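Local coordinates for Non-structural protein 5 (Modoc virus, PDB 2WA2) that binds S-adenosylmethionine and probably methylates the viral RNA cap at guanine N7 and ribose 2'-O positions, as related flavivirus methyltransferases do, at residues G213-I217 against F231-N237. The protein carries 4 engineered substitutions. Sequence-based numbering, arbitrary orientation.
Sequences GGGLI and FVSGIKN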
loop_
_atom_site.group_PDB
_atom_site.type_symbol
_atom_site.label_atom_id
_atom_site.label_comp_id
_atom_site.label_asym_id
_atom_site.label_seq_id
_atom_site.Cartn_x
_atom_site.Cartn_y
_atom_site.Cartn_z
ATOM N N GLY A 213 1.105 -13.529 -9.848
ATOM C CA GLY A 213 -0.305 -13.194 -10.159
ATOM C C GLY A 213 -0.742 -11.864 -9.559
ATOM O O GLY A 213 0.073 -10.973 -9.347
ATOM N N GLY A 214 -2.029 -11.711 -9.286
ATOM C CA GLY A 214 -2.509 -10.472 -8.644
ATOM C C GLY A 214 -2.704 -9.336 -9.634
ATOM O O GLY A 214 -2.682 -9.557 -10.860
ATOM N N GLY A 215 -2.918 -8.128 -9.107
ATOM C CA GLY A 215 -3.297 -6.983 -9.929
ATOM C C GLY A 215 -3.074 -5.718 -9.127
ATOM O O GLY A 215 -2.607 -5.773 -7.979
ATOM N N LEU A 216 -3.374 -4.581 -9.733
ATOM C CA LEU A 216 -3.108 -3.305 -9.073
ATOM C C LEU A 216 -4.398 -2.526 -9.021
ATOM O O LEU A 216 -5.047 -2.293 -10.061
ATOM C CB LEU A 216 -2.013 -2.509 -9.821
ATOM C CG LEU A 216 -1.553 -1.247 -9.092
ATOM C CD1 LEU A 216 -0.622 -1.642 -7.925
ATOM C CD2 LEU A 216 -0.854 -0.212 -10.045
ATOM N N ILE A 217 -4.786 -2.094 -7.834
ATOM C CA ILE A 217 -6.087 -1.429 -7.672
ATOM C C ILE A 217 -5.971 -0.079 -6.966
ATOM O O ILE A 217 -5.043 0.147 -6.171
ATOM C CB ILE A 217 -7.129 -2.337 -6.941
ATOM C CG1 ILE A 217 -6.655 -2.660 -5.509
ATOM C CG2 ILE A 217 -7.426 -3.615 -7.786
ATOM C CD1 ILE A 217 -7.662 -3.395 -4.601
ATOM N N PHE A 231 -1.018 -3.337 -4.736
ATOM C CA PHE A 231 -0.739 -4.551 -5.490
ATOM C C PHE A 231 -1.293 -5.682 -4.636
ATOM O O PHE A 231 -0.817 -5.909 -3.506
ATOM C CB PHE A 231 0.773 -4.706 -5.753
ATOM C CG PHE A 231 1.155 -5.983 -6.463
ATOM C CD1 PHE A 231 0.702 -6.249 -7.761
ATOM C CD2 PHE A 231 2.009 -6.914 -5.847
ATOM C CE1 PHE A 231 1.063 -7.433 -8.431
ATOM C CE2 PHE A 231 2.386 -8.112 -6.515
ATOM C CZ PHE A 231 1.899 -8.379 -7.797
ATOM N N VAL A 232 -2.296 -6.384 -5.184
ATOM C CA VAL A 232 -3.112 -7.306 -4.398
ATOM C C VAL A 232 -3.214 -8.699 -5.071
ATOM O O VAL A 232 -3.145 -8.823 -6.304
ATOM C CB VAL A 232 -4.539 -6.716 -4.102
ATOM C CG1 VAL A 232 -4.509 -5.396 -3.258
ATOM C CG2 VAL A 232 -5.322 -6.477 -5.407
ATOM N N SER A 233 -3.345 -9.741 -4.255
ATOM C CA SER A 233 -3.403 -11.103 -4.753
ATOM C C SER A 233 -4.793 -11.483 -5.278
ATOM O O SER A 233 -4.879 -12.347 -6.137
ATOM C CB SER A 233 -2.974 -12.100 -3.660
ATOM O OG SER A 233 -3.633 -11.810 -2.456
ATOM N N GLY A 234 -5.849 -10.843 -4.759
ATOM C CA GLY A 234 -7.240 -11.295 -4.970
ATOM C C GLY A 234 -7.872 -10.849 -6.280
ATOM O O GLY A 234 -8.854 -11.459 -6.757
ATOM N N ILE A 235 -7.319 -9.793 -6.868
ATOM C CA ILE A 235 -7.860 -9.226 -8.101
ATOM C C ILE A 235 -6.782 -9.326 -9.175
ATOM O O ILE A 235 -5.645 -8.924 -8.937
ATOM C CB ILE A 235 -8.356 -7.772 -7.867
ATOM C CG1 ILE A 235 -9.510 -7.796 -6.855
ATOM C CG2 ILE A 235 -8.762 -7.073 -9.215
ATOM C CD1 ILE A 235 -9.919 -6.453 -6.257
ATOM N N LYS A 236 -7.126 -9.876 -10.338
ATOM C CA LYS A 236 -6.185 -10.008 -11.443
ATOM C C LYS A 236 -6.593 -9.061 -12.569
ATOM O O LYS A 236 -7.645 -9.252 -13.177
ATOM C CB LYS A 236 -6.167 -11.444 -11.971
ATOM C CG LYS A 236 -5.499 -12.428 -11.052
ATOM C CD LYS A 236 -5.717 -13.850 -11.563
ATOM C CE LYS A 236 -4.426 -14.652 -11.465
ATOM N NZ LYS A 236 -3.445 -14.308 -12.532
ATOM N N ASN A 237 -5.802 -8.017 -12.812
ATOM C CA ASN A 237 -6.204 -6.998 -13.778
ATOM C C ASN A 237 -5.072 -6.469 -14.621
ATOM O O ASN A 237 -3.933 -6.963 -14.568
ATOM C CB ASN A 237 -7.027 -5.867 -13.119
ATOM C CG ASN A 237 -6.206 -5.035 -12.133
ATOM O OD1 ASN A 237 -5.009 -5.267 -11.978
ATOM N ND2 ASN A 237 -6.848 -4.054 -11.483
HETATM O O HOH W 1 -2.723 -11.735 -12.707
#
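Strands 215-217 and 229-232 form the antiparallel hairpin that ends the sheet of this FtsJ-like, Rossmann-type methyltransferase, with 215-217 as the edge strand. Gly215 and Val232 are a hydrogen-bonded pair: Gly215 N donates to Val232 O and Val232 N to Gly215 O, both at 2.9 Å. Leu216 and Phe231 follow as a non-hydrogen-bonded pair. Beyond Val232 the chain turns through Ser233 and Gly234 and passes over the glycine run, where Gly214 and Gly215 have no room for a side chain: a CB on Gly214 would clash with Val232 O, and one on Gly215 with Ile235 O and Asn237 OD1. The Phe231 ring lies obliquely against the Gly213-Gly215 backbone, its CZ 3.5 Å from Gly213 O, and stacks with Phe189 of the neighbouring strand. Leu216 CD1 packs on Phe231 CB (4.0 Å), on the side covered by helices 199-212 and 239-254. Ile217 instead points toward 231-237, meeting Val232 and Ile235. A water accepts from Lys236 NZ and donates to Gly214 O. Asn237 acts as a surrogate strand partner on the other edge of 215-217, its amide pairing with the Leu216 backbone: Leu216 N donates to Asn237 OD1 and Asn237 ND2 to Leu216 O, each at 2.9 Å.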